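Local coordinates for DegV family protein (Streptococcus agalactiae, PDB 3LUP) that probably binds long-chain fatty acids in a pocket that holds elaidic acid in this crystal, and may take part in lipid transport or fatty acid metabolism, at residues L6-D11 against R132-C137; H86-F91 against D145-K150. One frame throughout, in Å; residues are numbered along the deposited sequence.

Interaction 1: L6-D11 against R132-C137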
ATOM      1  N   LEU A   6      13.371 -18.927  -3.077  1.00 29.87           N
ATOM      2  CA  LEU A   6      12.096 -18.237  -2.966  1.00 29.89           C
ATOM      3  C   LEU A   6      12.138 -16.895  -3.684  1.00 30.36           C
ATOM      4  O   LEU A   6      13.095 -16.126  -3.517  1.00 30.83           O
ATOM      5  CB  LEU A   6      11.747 -18.027  -1.494  1.00 29.55           C
ATOM      6  CG  LEU A   6      10.569 -17.112  -1.140  1.00 29.15           C
ATOM      7  CD1 LEU A   6       9.232 -17.775  -1.511  1.00 28.63           C
ATOM      8  CD2 LEU A   6      10.605 -16.738   0.334  1.00 27.28           C
ATOM      9  N   ALA A   7      11.115 -16.624  -4.495  1.00 30.25           N
ATOM     10  CA  ALA A   7      11.017 -15.344  -5.164  1.00 30.23           C
ATOM     11  C   ALA A   7       9.960 -14.496  -4.484  1.00 30.77           C
ATOM     12  O   ALA A   7       8.955 -15.019  -3.961  1.00 30.78           O
ATOM     13  CB  ALA A   7      10.688 -15.526  -6.603  1.00 29.96           C
ATOM     14  N   LEU A   8      10.187 -13.188  -4.488  1.00 30.92           N
ATOM     15  CA  LEU A   8       9.181 -12.272  -4.004  1.00 31.80           C
ATOM     16  C   LEU A   8       8.637 -11.345  -5.068  1.00 32.13           C
ATOM     17  O   LEU A   8       9.385 -10.604  -5.716  1.00 31.97           O
ATOM     18  CB  LEU A   8       9.660 -11.494  -2.770  1.00 31.92           C
ATOM     19  CG  LEU A   8       9.066 -12.201  -1.554  1.00 32.44           C
ATOM     20  CD1 LEU A   8      10.098 -13.105  -0.915  1.00 31.97           C
ATOM     21  CD2 LEU A   8       8.463 -11.233  -0.556  1.00 32.12           C
ATOM     22  N   ILE A   9       7.320 -11.408  -5.255  1.00 32.45           N
ATOM     23  CA  ILE A   9       6.675 -10.526  -6.220  1.00 33.02           C
ATOM     24  C   ILE A   9       5.713  -9.542  -5.550  1.00 33.05           C
ATOM     25  O   ILE A   9       4.929  -9.895  -4.640  1.00 32.37           O
ATOM     26  CB  ILE A   9       5.980 -11.290  -7.383  1.00 33.08           C
ATOM     27  CG1 ILE A   9       6.978 -12.154  -8.144  1.00 34.40           C
ATOM     28  CG2 ILE A   9       5.411 -10.329  -8.395  1.00 32.79           C
ATOM     29  CD1 ILE A   9       7.195 -13.516  -7.566  1.00 36.96           C
ATOM     30  N   THR A  10       5.814  -8.301  -6.018  1.00 32.92           N
ATOM     31  CA  THR A  10       4.995  -7.215  -5.539  1.00 33.06           C
ATOM     32  C   THR A  10       4.717  -6.261  -6.684  1.00 32.89           C
ATOM     33  O   THR A  10       5.103  -6.531  -7.809  1.00 32.92           O
ATOM     34  CB  THR A  10       5.666  -6.483  -4.355  1.00 33.08           C
ATOM     35  OG1 THR A  10       4.766  -5.479  -3.857  1.00 33.94           O
ATOM     36  CG2 THR A  10       6.982  -5.845  -4.776  1.00 32.22           C
ATOM     37  N   ASP A  11       4.041  -5.157  -6.401  1.00 32.95           N
ATOM     38  CA  ASP A  11       3.759  -4.172  -7.423  1.00 33.62           C
ATOM     39  C   ASP A  11       4.292  -2.833  -6.957  1.00 33.43           C
ATOM     40  O   ASP A  11       4.733  -2.703  -5.829  1.00 33.64           O
ATOM     41  CB  ASP A  11       2.262  -4.123  -7.744  1.00 33.76           C
ATOM     42  CG  ASP A  11       1.397  -3.984  -6.495  1.00 36.66           C
ATOM     43  OD1 ASP A  11       1.582  -2.986  -5.739  1.00 36.80           O
ATOM     44  OD2 ASP A  11       0.538  -4.883  -6.275  1.00 38.19           O
ATOM     45  N   ARG A 132       9.995  -7.136   2.749  1.00 31.82           N
ATOM     46  CA  ARG A 132      11.172  -7.144   3.598  1.00 32.10           C
ATOM     47  C   ARG A 132      11.107  -8.207   4.714  1.00 32.52           C
ATOM     48  O   ARG A 132      12.069  -8.943   4.918  1.00 32.92           O
ATOM     49  CB  ARG A 132      11.360  -5.747   4.180  1.00 31.97           C
ATOM     50  CG  ARG A 132      12.691  -5.482   4.836  1.00 32.37           C
ATOM     51  CD  ARG A 132      12.708  -5.893   6.295  1.00 33.89           C
ATOM     52  NE  ARG A 132      11.546  -5.377   7.014  1.00 34.50           N
ATOM     53  CZ  ARG A 132      11.451  -4.145   7.506  1.00 35.21           C
ATOM     54  NH1 ARG A 132      10.351  -3.779   8.155  1.00 36.48           N
ATOM     55  NH2 ARG A 132      12.447  -3.278   7.353  1.00 34.79           N
ATOM     56  N   ASN A 133       9.992  -8.275   5.436  1.00 33.03           N
ATOM     57  CA  ASN A 133       9.821  -9.263   6.506  1.00 33.77           C
ATOM     58  C   ASN A 133       9.981 -10.686   6.003  1.00 34.77           C
ATOM     59  O   ASN A 133      10.715 -11.484   6.593  1.00 34.65           O
ATOM     60  CB  ASN A 133       8.468  -9.107   7.216  1.00 33.09           C
ATOM     61  CG  ASN A 133       8.385  -7.839   8.026  1.00 32.59           C
ATOM     62  OD1 ASN A 133       9.326  -7.049   8.042  1.00 32.78           O
ATOM     63  ND2 ASN A 133       7.256  -7.620   8.689  1.00 30.66           N
ATOM     64  N   ALA A 134       9.305 -10.993   4.901  1.00 36.10           N
ATOM     65  CA  ALA A 134       9.345 -12.330   4.338  1.00 37.88           C
ATOM     66  C   ALA A 134      10.774 -12.683   3.953  1.00 39.30           C
ATOM     67  O   ALA A 134      11.191 -13.832   4.070  1.00 39.36           O
ATOM     68  CB  ALA A 134       8.425 -12.433   3.139  1.00 37.77           C
ATOM     69  N   LEU A 135      11.527 -11.678   3.512  1.00 41.26           N
ATOM     70  CA  LEU A 135      12.936 -11.860   3.169  1.00 43.12           C
ATOM     71  C   LEU A 135      13.809 -12.280   4.341  1.00 44.10           C
ATOM     72  O   LEU A 135      14.566 -13.243   4.223  1.00 43.97           O
ATOM     73  CB  LEU A 135      13.504 -10.605   2.512  1.00 43.26           C
ATOM     74  CG  LEU A 135      13.701 -10.694   0.999  1.00 44.28           C
ATOM     75  CD1 LEU A 135      12.393 -10.838   0.262  1.00 44.23           C
ATOM     76  CD2 LEU A 135      14.444  -9.464   0.531  1.00 45.32           C
HETATM   77  N   MSE A 136      13.700 -11.565   5.462  1.00 45.58           N
HETATM   78  CA  MSE A 136      14.472 -11.904   6.659  1.00 47.20           C
HETATM   79  C   MSE A 136      14.062 -13.285   7.218  1.00 47.02           C
HETATM   80  O   MSE A 136      14.895 -13.996   7.780  1.00 46.83           O
HETATM   81  CB  MSE A 136      14.334 -10.835   7.754  1.00 48.09           C
HETATM   82  CG  MSE A 136      14.450  -9.369   7.336  1.00 52.34           C
HETATM   83 SE   MSE A 136      13.850  -8.205   8.849  0.75 64.79          SE
HETATM   84  CE  MSE A 136      15.353  -8.506  10.085  1.00 61.15           C
ATOM     85  N   CYS A 137      12.782 -13.644   7.070  1.00 47.03           N
ATOM     86  CA  CYS A 137      12.269 -14.970   7.449  1.00 47.06           C
ATOM     87  C   CYS A 137      12.919 -16.087   6.633  1.00 46.93           C
ATOM     88  O   CYS A 137      13.281 -17.139   7.169  1.00 46.84           O
ATOM     89  CB  CYS A 137      10.763 -15.034   7.226  1.00 47.01           C
ATOM     90  SG  CYS A 137       9.776 -14.160   8.428  1.00 48.65           S
TER
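Leu8, near the middle of strand 6-11, presents its forked end to two consecutive residues of helix 124-138. One branch meets the smaller partner: CD2 of Leu8 lies 3.9 Å from CB of Ala134. The other faces the larger one, with Leu8 CD1 modelled 3.4 Å from Leu135 CD1, a value that at 2.65 Å resolution establishes contact but not strain. CD1 of Leu135 also lies 4.0 Å from Leu8 CG and 4.1 Å from Leu8 CB, so a single methyl rests along the whole isobutyl group. The two leucines run alongside one another in opposite directions rather than meeting end to end. Leu8 and Ala134 both direct CB across the interface, whereas the CB of Leu135 leads neither in nor out; in that side chain chi1 of -105° and chi2 of 65° together bring CD1 over Leu8 while CD2 stays farther off.

The strand belongs to the parallel sheet of an alpha/beta domain, and the helix packs on one face of it; Val131, a turn earlier, adds to the cover over Leu8, and Leu135 also reaches Val26 of the neighbouring strand. Arg132 and Asn133 direct their side chains away from strand 6-11. NE of Arg132 donates to Asn133 OD1 at 3.0 Å, nearly straight at 161° and in the carbonyl plane, while the NH1 bond to the same oxygen is weak. Arg132 NH1 also forms a salt bridge with Asp231, on a strand of the other, mixed sheet, and Asn133 ND2 bonds Gln154 OE1, so both ends of the amide are engaged.

About 148 Å² is buried, nearly all of it on leucine and alanine; between residues 6-11 and 132-137 the junction therefore rests on shape and exclusion of water, and the bonds of Arg132 and Asn133 lie on the side of the helix turned from the strand.

Interaction 2: H86-F91 against D145-K150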
ATOM      1  N   HIS A  86       9.905 -21.669  -4.738  1.00 30.54           N
ATOM      2  CA  HIS A  86       8.715 -21.119  -4.118  1.00 30.52           C
ATOM      3  C   HIS A  86       8.539 -19.673  -4.521  1.00 31.23           C
ATOM      4  O   HIS A  86       9.513 -18.982  -4.869  1.00 31.16           O
ATOM      5  CB  HIS A  86       8.811 -21.185  -2.604  1.00 30.41           C
ATOM      6  CG  HIS A  86       8.911 -22.574  -2.051  1.00 30.08           C
ATOM      7  ND1 HIS A  86      10.066 -23.321  -2.116  1.00 29.22           N
ATOM      8  CD2 HIS A  86       8.006 -23.340  -1.398  1.00 29.32           C
ATOM      9  CE1 HIS A  86       9.863 -24.491  -1.538  1.00 29.46           C
ATOM     10  NE2 HIS A  86       8.621 -24.529  -1.097  1.00 28.94           N
ATOM     11  N   VAL A  87       7.288 -19.216  -4.456  1.00 31.51           N
ATOM     12  CA  VAL A  87       6.940 -17.834  -4.771  1.00 31.56           C
ATOM     13  C   VAL A  87       5.954 -17.266  -3.742  1.00 31.61           C
ATOM     14  O   VAL A  87       4.923 -17.889  -3.445  1.00 31.51           O
ATOM     15  CB  VAL A  87       6.329 -17.729  -6.196  1.00 31.77           C
ATOM     16  CG1 VAL A  87       5.854 -16.306  -6.488  1.00 30.89           C
ATOM     17  CG2 VAL A  87       7.326 -18.191  -7.258  1.00 31.44           C
ATOM     18  N   LEU A  88       6.275 -16.082  -3.209  1.00 31.41           N
ATOM     19  CA  LEU A  88       5.316 -15.307  -2.404  1.00 31.01           C
ATOM     20  C   LEU A  88       4.954 -13.981  -3.077  1.00 31.26           C
ATOM     21  O   LEU A  88       5.805 -13.103  -3.264  1.00 31.09           O
ATOM     22  CB  LEU A  88       5.850 -15.073  -0.992  1.00 30.66           C
ATOM     23  CG  LEU A  88       4.900 -14.476   0.050  1.00 30.12           C
ATOM     24  CD1 LEU A  88       3.667 -15.327   0.254  1.00 29.04           C
ATOM     25  CD2 LEU A  88       5.646 -14.320   1.358  1.00 29.59           C
ATOM     26  N   GLY A  89       3.687 -13.863  -3.470  1.00 31.67           N
ATOM     27  CA  GLY A  89       3.185 -12.662  -4.137  1.00 31.76           C
ATOM     28  C   GLY A  89       2.424 -11.812  -3.142  1.00 32.23           C
ATOM     29  O   GLY A  89       1.390 -12.245  -2.603  1.00 32.02           O
ATOM     30  N   LEU A  90       2.960 -10.614  -2.885  1.00 32.32           N
ATOM     31  CA  LEU A  90       2.386  -9.644  -1.931  1.00 32.41           C
ATOM     32  C   LEU A  90       1.977  -8.336  -2.633  1.00 32.40           C
ATOM     33  O   LEU A  90       2.752  -7.372  -2.727  1.00 31.20           O
ATOM     34  CB  LEU A  90       3.362  -9.362  -0.790  1.00 32.35           C
ATOM     35  CG  LEU A  90       3.687 -10.507   0.168  1.00 32.86           C
ATOM     36  CD1 LEU A  90       4.749 -10.053   1.159  1.00 33.68           C
ATOM     37  CD2 LEU A  90       2.445 -10.990   0.895  1.00 32.58           C
ATOM     38  N   PHE A  91       0.747  -8.334  -3.132  1.00 33.00           N
ATOM     39  CA  PHE A  91       0.251  -7.244  -3.945  1.00 33.77           C
ATOM     40  C   PHE A  91      -0.764  -6.383  -3.202  1.00 34.56           C
ATOM     41  O   PHE A  91      -1.275  -6.765  -2.133  1.00 34.52           O
ATOM     42  CB  PHE A  91      -0.380  -7.789  -5.226  1.00 33.70           C
ATOM     43  CG  PHE A  91       0.500  -8.742  -5.975  1.00 33.74           C
ATOM     44  CD1 PHE A  91       1.592  -8.270  -6.705  1.00 33.35           C
ATOM     45  CD2 PHE A  91       0.241 -10.110  -5.945  1.00 32.52           C
ATOM     46  CE1 PHE A  91       2.422  -9.144  -7.381  1.00 33.83           C
ATOM     47  CE2 PHE A  91       1.046 -10.996  -6.626  1.00 33.75           C
ATOM     48  CZ  PHE A  91       2.152 -10.519  -7.348  1.00 34.77           C
ATOM     49  N   ASP A 145       5.642 -22.642   4.420  1.00 37.10           N
ATOM     50  CA  ASP A 145       4.342 -22.560   5.122  1.00 37.01           C
ATOM     51  C   ASP A 145       4.387 -21.695   6.376  1.00 36.06           C
ATOM     52  O   ASP A 145       3.424 -20.992   6.681  1.00 35.95           O
ATOM     53  CB  ASP A 145       3.795 -23.940   5.478  1.00 37.46           C
ATOM     54  CG  ASP A 145       3.330 -24.711   4.264  1.00 39.24           C
ATOM     55  OD1 ASP A 145       3.510 -24.211   3.126  1.00 39.95           O
ATOM     56  OD2 ASP A 145       2.789 -25.824   4.457  1.00 41.57           O
ATOM     57  N   VAL A 146       5.512 -21.762   7.083  1.00 34.98           N
ATOM     58  CA  VAL A 146       5.748 -20.966   8.274  1.00 34.23           C
ATOM     59  C   VAL A 146       5.905 -19.475   7.926  1.00 33.82           C
ATOM     60  O   VAL A 146       5.347 -18.609   8.608  1.00 34.22           O
ATOM     61  CB  VAL A 146       6.971 -21.498   9.070  1.00 34.20           C
ATOM     62  CG1 VAL A 146       7.158 -20.739  10.382  1.00 33.83           C
ATOM     63  CG2 VAL A 146       6.809 -22.984   9.354  1.00 34.41           C
ATOM     64  N   ILE A 147       6.655 -19.168   6.873  1.00 32.80           N
ATOM     65  CA  ILE A 147       6.800 -17.790   6.448  1.00 31.84           C
ATOM     66  C   ILE A 147       5.423 -17.244   6.118  1.00 31.62           C
ATOM     67  O   ILE A 147       4.996 -16.262   6.716  1.00 31.88           O
ATOM     68  CB  ILE A 147       7.773 -17.655   5.263  1.00 31.90           C
ATOM     69  CG1 ILE A 147       9.183 -18.068   5.718  1.00 31.69           C
ATOM     70  CG2 ILE A 147       7.756 -16.230   4.713  1.00 31.50           C
ATOM     71  CD1 ILE A 147      10.273 -17.925   4.680  1.00 30.61           C
ATOM     72  N   VAL A 148       4.723 -17.917   5.202  1.00 31.38           N
ATOM     73  CA  VAL A 148       3.339 -17.587   4.793  1.00 31.15           C
ATOM     74  C   VAL A 148       2.424 -17.358   5.997  1.00 31.22           C
ATOM     75  O   VAL A 148       1.544 -16.473   6.010  1.00 30.77           O
ATOM     76  CB  VAL A 148       2.730 -18.735   3.942  1.00 30.99           C
ATOM     77  CG1 VAL A 148       1.264 -18.477   3.639  1.00 31.25           C
ATOM     78  CG2 VAL A 148       3.490 -18.910   2.662  1.00 30.91           C
ATOM     79  N   ASN A 149       2.638 -18.200   6.998  1.00 31.24           N
ATOM     80  CA  ASN A 149       1.926 -18.131   8.244  1.00 31.14           C
ATOM     81  C   ASN A 149       2.217 -16.824   8.980  1.00 30.78           C
ATOM     82  O   ASN A 149       1.296 -16.077   9.325  1.00 30.49           O
ATOM     83  CB  ASN A 149       2.373 -19.297   9.083  1.00 31.27           C
ATOM     84  CG  ASN A 149       1.241 -20.081   9.594  1.00 32.53           C
ATOM     85  OD1 ASN A 149       0.681 -19.752  10.646  1.00 34.06           O
ATOM     86  ND2 ASN A 149       0.878 -21.146   8.869  1.00 32.57           N
ATOM     87  N   LYS A 150       3.505 -16.566   9.205  1.00 30.40           N
ATOM     88  CA  LYS A 150       3.969 -15.365   9.891  1.00 30.21           C
ATOM     89  C   LYS A 150       3.494 -14.118   9.160  1.00 30.39           C
ATOM     90  O   LYS A 150       3.103 -13.136   9.794  1.00 30.57           O
ATOM     91  CB  LYS A 150       5.493 -15.369  10.001  1.00 29.82           C
ATOM     92  CG  LYS A 150       6.065 -14.326  10.952  1.00 29.97           C
ATOM     93  CD  LYS A 150       7.492 -14.708  11.384  1.00 30.89           C
ATOM     94  CE  LYS A 150       8.256 -13.551  12.034  1.00 30.09           C
ATOM     95  NZ  LYS A 150       8.029 -13.431  13.492  1.00 29.05           N
TER
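Asp145 O, in the first turn of helix 144-155, is approached twice by Asn149: the backbone N donates at 2.9 Å, and ND2 adds a weak bond at 3.4 Å with an N-H...O angle of 146°. This polar pairing stays within the helix. The contact with strand 86-89 is made next to it, by the intervening Ile147 and Val148, both of which touch Leu88.

Leu88 points its CB at the helix, and with CG anti to the backbone N (chi1 -171°) the side chain extends until its two methyls reach the helix. Its CD1 lies 4.3 Å from Val148 CG2, and its CD2 lies 4.4 Å from Ile147 CG2. Each branch thus has its own partner, met through a gamma methyl; CD1 of Ile147 extends elsewhere, and that side chain also packs on Cys137 of helix 124-138.

Strand 86-89 is an inner strand of a four-stranded parallel alpha/beta sheet, flanked by strands 6-11 and 114-116. The helix lies on the face that also carries helix 124-138, as the contacts of Leu88 with both Val148 and Ala134 bear out, at a CA separation of 7.8 Å between Leu88 and Val148. Both branches are at loose van der Waals range, and only about 87 Å² is buried. Leu88 also packs on Ala116 and Pro118, while Val148 reaches Ala116 on the edge strand.

In the fold
From the N terminus the chain enters strand 6-11, and some 75 residues later strand 86-89 pairs with it in parallel, with bonds such as His86 O to Ala7 N. Helices 124-138 and 144-155 then follow in succession. Interaction 1 closes the span from strand 6-11 to helix 124-138, leaving 120 residues between its segments; interaction 2 closes a span of 53 from strand 86-89 to helix 144-155. Because the segments alternate, the two closures cross rather than nest. Their centres are 8 Å apart, and together they fasten two consecutive helices onto adjoining strands of the four-stranded sheet, before the chain goes on into the mixed sheet.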